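Local coordinates for protein esterase A (Caulobacter crescentus, PDB 5GKV) that probably hydrolyses ester bonds, as a serine esterase homologous to penicillin-binding proteins and beta-lactamases, at residues A[91-96]-A[180-185]; A[186-189]-A[195-198]. All coordinates share one frame; numbering follows the deposited sequence.

Contact 1 of 2, residues A[91-96]-A[180-185]; sequences ARLVDE and EIFRRV
Two helices of the beta-lactamase-like fold, 82-95 and 173-186, meet where Leu93 reaches across to Phe182 and Val185. Leu93 sits in the last turn of helix 82-95. Leu93 CD1 does most of the touching. Leu93 CD1 lies 3.5 Å from Phe182 CD2, approaching the ring obliquely, and the two side chains cross at about a right angle. Leu93 CG follows behind, 3.9 Å from Phe182 CE2. The same Leu93 CD1 also meets Val185 CG1 at 3.9 Å. Leu93 and Val185 run past each other in opposite directions. Phe182 has CG anti to its backbone N (chi1 -175°), which brings the CD2 and CE2 side of the ring to the leucine. Leu89 and Ile90 of helix 82-95 also touch this ring, as do Met190 and Ala193 of helix 190-202.

Glu180 pairs within its own helix, with Arg183 and Arg184. Glu180 OE2 accepts three N-H groups, from Arg183 NH2, Arg184 NH2 and Arg184 NE, the last at 2.6 Å. Arg183 NE donates to Glu180 OE1, and Trp147 is a further partner of that oxygen. No hydrogen bond joins the two segments. The helices are held here by apolar contact, while the charges of 180-185 pair among themselves and with Glu111.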
loop_
_atom_site.group_PDB
_atom_site.type_symbol
_atom_site.label_atom_id
_atom_site.label_comp_id
_atom_site.label_asym_id
_atom_site.label_seq_id
_atom_site.Cartn_x
_atom_site.Cartn_y
_atom_site.Cartn_z
ATOM N N ALA A 91 -1.909 -0.303 -13.244
ATOM C CA ALA A 91 -0.830 -0.617 -14.179
ATOM C C ALA A 91 -1.242 -1.703 -15.167
ATOM O O ALA A 91 -0.852 -1.665 -16.345
ATOM C CB ALA A 91 0.419 -1.068 -13.418
ATOM N N ARG A 92 -2.019 -2.682 -14.700
ATOM C CA ARG A 92 -2.531 -3.728 -15.589
ATOM C C ARG A 92 -3.482 -3.165 -16.649
ATOM O O ARG A 92 -3.383 -3.527 -17.828
ATOM C CB ARG A 92 -3.216 -4.819 -14.765
ATOM C CG ARG A 92 -2.223 -5.736 -14.023
ATOM C CD ARG A 92 -2.948 -6.822 -13.226
ATOM N NE ARG A 92 -3.375 -7.979 -14.028
ATOM C CZ ARG A 92 -4.626 -8.426 -14.112
ATOM N NH1 ARG A 92 -5.600 -7.818 -13.456
ATOM N NH2 ARG A 92 -4.910 -9.481 -14.859
ATOM N N LEU A 93 -4.430 -2.301 -16.249
ATOM C CA LEU A 93 -5.323 -1.682 -17.238
ATOM C C LEU A 93 -4.546 -0.932 -18.304
ATOM O O LEU A 93 -4.898 -0.986 -19.491
ATOM C CB LEU A 93 -6.302 -0.712 -16.587
ATOM C CG LEU A 93 -7.388 -1.255 -15.687
ATOM C CD1 LEU A 93 -8.262 -0.085 -15.213
ATOM C CD2 LEU A 93 -8.218 -2.277 -16.455
ATOM N N VAL A 94 -3.521 -0.180 -17.897
ATOM C CA VAL A 94 -2.728 0.559 -18.872
ATOM C C VAL A 94 -1.982 -0.410 -19.783
ATOM O O VAL A 94 -2.001 -0.279 -21.019
ATOM C CB VAL A 94 -1.771 1.534 -18.160
ATOM C CG1 VAL A 94 -0.838 2.190 -19.156
ATOM C CG2 VAL A 94 -2.575 2.602 -17.432
ATOM N N ASP A 95 -1.332 -1.408 -19.187
ATOM C CA ASP A 95 -0.585 -2.394 -19.966
ATOM C C ASP A 95 -1.476 -3.106 -20.972
ATOM O O ASP A 95 -1.019 -3.452 -22.067
ATOM C CB ASP A 95 0.064 -3.419 -19.030
ATOM C CG ASP A 95 0.994 -4.395 -19.761
ATOM O OD1 ASP A 95 1.826 -3.952 -20.585
ATOM O OD2 ASP A 95 0.895 -5.616 -19.495
ATOM N N GLU A 96 -2.738 -3.338 -20.617
ATOM C CA GLU A 96 -3.696 -3.981 -21.499
ATOM C C GLU A 96 -4.234 -3.045 -22.575
ATOM O O GLU A 96 -5.021 -3.489 -23.412
ATOM C CB GLU A 96 -4.867 -4.554 -20.693
ATOM C CG GLU A 96 -4.491 -5.727 -19.780
ATOM C CD GLU A 96 -5.548 -5.990 -18.717
ATOM O OE1 GLU A 96 -6.677 -5.465 -18.837
ATOM O OE2 GLU A 96 -5.245 -6.714 -17.746
ATOM N N GLU A 180 -12.068 4.637 -8.650
ATOM C CA GLU A 180 -13.155 5.049 -9.528
ATOM C C GLU A 180 -12.700 5.057 -10.980
ATOM O O GLU A 180 -13.468 4.686 -11.871
ATOM C CB GLU A 180 -13.689 6.422 -9.088
ATOM C CG GLU A 180 -14.848 6.967 -9.911
ATOM C CD GLU A 180 -16.124 6.154 -9.795
ATOM O OE1 GLU A 180 -16.152 5.152 -9.046
ATOM O OE2 GLU A 180 -17.110 6.521 -10.477
ATOM N N ILE A 181 -11.453 5.460 -11.232
ATOM C CA ILE A 181 -10.873 5.294 -12.563
ATOM C C ILE A 181 -10.939 3.828 -12.974
ATOM O O ILE A 181 -11.412 3.483 -14.069
ATOM C CB ILE A 181 -9.426 5.819 -12.586
ATOM C CG1 ILE A 181 -9.383 7.345 -12.362
ATOM C CG2 ILE A 181 -8.736 5.446 -13.905
ATOM C CD1 ILE A 181 -7.975 7.850 -12.115
ATOM N N PHE A 182 -10.501 2.938 -12.073
ATOM C CA PHE A 182 -10.545 1.501 -12.355
ATOM C C PHE A 182 -11.965 1.030 -12.663
ATOM O O PHE A 182 -12.201 0.339 -13.663
ATOM C CB PHE A 182 -9.986 0.708 -11.168
ATOM C CG PHE A 182 -9.903 -0.767 -11.438
ATOM C CD1 PHE A 182 -10.971 -1.598 -11.162
ATOM C CD2 PHE A 182 -8.760 -1.309 -11.993
ATOM C CE1 PHE A 182 -10.893 -2.954 -11.441
ATOM C CE2 PHE A 182 -8.679 -2.654 -12.279
ATOM C CZ PHE A 182 -9.749 -3.472 -12.003
ATOM N N ARG A 183 -12.917 1.365 -11.785
ATOM C CA ARG A 183 -14.297 0.900 -11.931
ATOM C C ARG A 183 -14.896 1.342 -13.265
ATOM O O ARG A 183 -15.522 0.544 -13.978
ATOM C CB ARG A 183 -15.138 1.416 -10.754
ATOM C CG ARG A 183 -16.493 0.745 -10.568
ATOM C CD ARG A 183 -17.329 1.431 -9.459
ATOM N NE ARG A 183 -17.697 2.804 -9.814
ATOM C CZ ARG A 183 -18.464 3.137 -10.856
ATOM N NH1 ARG A 183 -18.957 2.196 -11.660
ATOM N NH2 ARG A 183 -18.733 4.419 -11.105
ATOM N N ARG A 184 -14.698 2.607 -13.630
ATOM C CA ARG A 184 -15.263 3.106 -14.880
ATOM C C ARG A 184 -14.631 2.459 -16.104
ATOM O O ARG A 184 -15.297 2.319 -17.137
ATOM C CB ARG A 184 -15.110 4.617 -14.947
ATOM C CG ARG A 184 -15.768 5.287 -13.772
ATOM C CD ARG A 184 -16.533 6.487 -14.162
ATOM N NE ARG A 184 -17.119 7.118 -12.988
ATOM C CZ ARG A 184 -17.941 8.158 -13.048
ATOM N NH1 ARG A 184 -18.265 8.658 -14.234
ATOM N NH2 ARG A 184 -18.427 8.695 -11.928
ATOM N N VAL A 185 -13.367 2.056 -16.021
ATOM C CA VAL A 185 -12.715 1.447 -17.177
ATOM C C VAL A 185 -12.939 -0.059 -17.213
ATOM O O VAL A 185 -13.393 -0.614 -18.220
ATOM C CB VAL A 185 -11.210 1.796 -17.195
ATOM C CG1 VAL A 185 -10.489 0.960 -18.245
ATOM C CG2 VAL A 185 -11.027 3.273 -17.486
#

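Contact 2 of 2, residues A[186-189]-A[195-198]; sequences DGRT and REDI
Arg188 reaches from the loop after helix 173-186 to Glu196 and Asp197 on helix 190-202. Its guanidinium meets Asp197 end-on, one nitrogen to each oxygen. Arg188 NH1 gives a nearly straight bond (176°) to Asp197 OD1 at 2.9 Å. Arg188 NH2 gives a second to Asp197 OD2 at 2.7 Å. Both oxygens lie near the guanidinium plane, but the two flat groups are turned 49° apart. Asp197 OD1 is therefore met from above its own carboxylate plane.

Glu196 comes to the neighbouring edge, on the CD side of Arg188 NH1. Glu196 OE1 takes the other N-H of Arg188 NH1 at 2.9 Å, through the lone pair that faces away from OE2. The chain of Glu196 is extended beyond CG, and Glu196 OE1 also rests 3.3 Å from Arg188 CD. Arg188 bends at chi3 (-65°), which turns the guanidinium toward the helix.

The NE and NH2 edge is held by Asp186, the last residue of helix 173-186. Asp186 OD1 accepts from Arg188 NE at 2.8 Å, and Asp186 OD2 accepts from Arg188 NH2 at 2.9 Å. Asp186 OD1 also takes the backbone N of Arg188, which makes an Asx turn across Gly187. That glycine leaves helical geometry with a positive phi. Thr189 then N-caps helix 190-202, and the whole forms a short, capped link between two successive helices at the surface.

Five N-H bonds hold the guanidinium flat among three carboxylates and fix its rotation. The single positive charge probably eases repulsion between Asp186 and Asp197, whose OD2 atoms are 5.0 Å apart. Arg195 lays one face of its guanidinium over Glu196 CG and forms a salt bridge with Glu200.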
loop_
_atom_site.group_PDB
_atom_site.type_symbol
_atom_site.label_atom_id
_atom_site.label_comp_id
_atom_site.label_asym_id
_atom_site.label_seq_id
_atom_site.Cartn_x
_atom_site.Cartn_y
_atom_site.Cartn_z
ATOM N N ASP A 186 -12.632 -0.740 -16.112
ATOM C CA ASP A 186 -12.750 -2.191 -16.072
ATOM C C ASP A 186 -14.206 -2.628 -15.958
ATOM O O ASP A 186 -14.606 -3.630 -16.560
ATOM C CB ASP A 186 -11.927 -2.751 -14.901
ATOM C CG ASP A 186 -12.144 -4.243 -14.696
ATOM O OD1 ASP A 186 -13.211 -4.631 -14.172
ATOM O OD2 ASP A 186 -11.237 -5.023 -15.055
ATOM N N GLY A 187 -15.008 -1.908 -15.182
ATOM C CA GLY A 187 -16.369 -2.348 -14.943
ATOM C C GLY A 187 -16.603 -2.877 -13.540
ATOM O O GLY A 187 -17.660 -2.641 -12.945
ATOM N N ARG A 188 -15.621 -3.591 -12.999
ATOM C CA ARG A 188 -15.688 -4.158 -11.661
ATOM C C ARG A 188 -14.981 -3.238 -10.662
ATOM O O ARG A 188 -14.157 -2.402 -11.033
ATOM C CB ARG A 188 -15.025 -5.541 -11.623
ATOM C CG ARG A 188 -15.587 -6.582 -12.599
ATOM C CD ARG A 188 -14.624 -7.767 -12.768
ATOM N NE ARG A 188 -13.368 -7.367 -13.403
ATOM C CZ ARG A 188 -12.319 -8.170 -13.548
ATOM N NH1 ARG A 188 -12.375 -9.414 -13.095
ATOM N NH2 ARG A 188 -11.216 -7.732 -14.139
ATOM N N THR A 189 -15.292 -3.418 -9.383
ATOM C CA THR A 189 -14.498 -2.739 -8.365
ATOM C C THR A 189 -13.084 -3.310 -8.345
ATOM O O THR A 189 -12.833 -4.420 -8.822
ATOM C CB THR A 189 -15.116 -2.896 -6.976
ATOM O OG1 THR A 189 -15.040 -4.272 -6.570
ATOM C CG2 THR A 189 -16.561 -2.402 -6.941
ATOM N N ARG A 195 -9.731 -10.104 -6.698
ATOM C CA ARG A 195 -10.077 -11.454 -6.268
ATOM C C ARG A 195 -10.265 -12.384 -7.469
ATOM O O ARG A 195 -9.741 -13.504 -7.483
ATOM C CB ARG A 195 -11.337 -11.405 -5.401
ATOM C CG ARG A 195 -11.929 -12.764 -5.027
ATOM C CD ARG A 195 -13.279 -12.618 -4.322
ATOM N NE ARG A 195 -14.277 -11.883 -5.109
ATOM C CZ ARG A 195 -15.100 -12.442 -5.998
ATOM N NH1 ARG A 195 -15.040 -13.750 -6.225
ATOM N NH2 ARG A 195 -15.987 -11.698 -6.662
ATOM N N GLU A 196 -10.981 -11.922 -8.498
ATOM C CA GLU A 196 -11.312 -12.790 -9.630
ATOM C C GLU A 196 -10.096 -13.076 -10.501
ATOM O O GLU A 196 -9.905 -14.209 -10.955
ATOM C CB GLU A 196 -12.414 -12.155 -10.486
ATOM C CG GLU A 196 -13.780 -12.185 -9.852
ATOM C CD GLU A 196 -14.844 -11.558 -10.737
ATOM O OE1 GLU A 196 -14.483 -10.921 -11.754
ATOM O OE2 GLU A 196 -16.038 -11.700 -10.404
ATOM N N ASP A 197 -9.276 -12.062 -10.766
ATOM C CA ASP A 197 -8.209 -12.188 -11.748
ATOM C C ASP A 197 -6.880 -12.627 -11.150
ATOM O O ASP A 197 -6.023 -13.137 -11.888
ATOM C CB ASP A 197 -7.989 -10.859 -12.486
ATOM C CG ASP A 197 -9.166 -10.471 -13.392
ATOM O OD1 ASP A 197 -10.139 -11.244 -13.527
ATOM O OD2 ASP A 197 -9.120 -9.366 -13.959
ATOM N N ILE A 198 -6.674 -12.439 -9.847
ATOM C CA ILE A 198 -5.343 -12.638 -9.276
ATOM C C ILE A 198 -5.388 -13.553 -8.059
ATOM O O ILE A 198 -4.740 -14.607 -8.045
ATOM C CB ILE A 198 -4.691 -11.288 -8.919
ATOM C CG1 ILE A 198 -4.519 -10.431 -10.188
ATOM C CG2 ILE A 198 -3.365 -11.516 -8.202
ATOM C CD1 ILE A 198 -3.870 -9.054 -9.946
#

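From the N terminus, helix 82-95 comes first and supplies one side of contact 1. The chain then passes through 83 residues, partly helical and without strand, before helix 173-186 closes that long loop. Contact 2 opens at the very next residue, the last of helix 173-186. Five residues separate its two segments, and it closes on helix 190-202. The contacts are thus in series; they neither nest nor cross. Their centres are about 10 Å apart. Phe182 CD1 lies 3.3 Å from Arg188 O, so the ring used in contact 1 packs against the backbone of the turn in contact 2. A long, weak ion pair joins Arg92 to Asp197. Together the contacts tie three helices to one another.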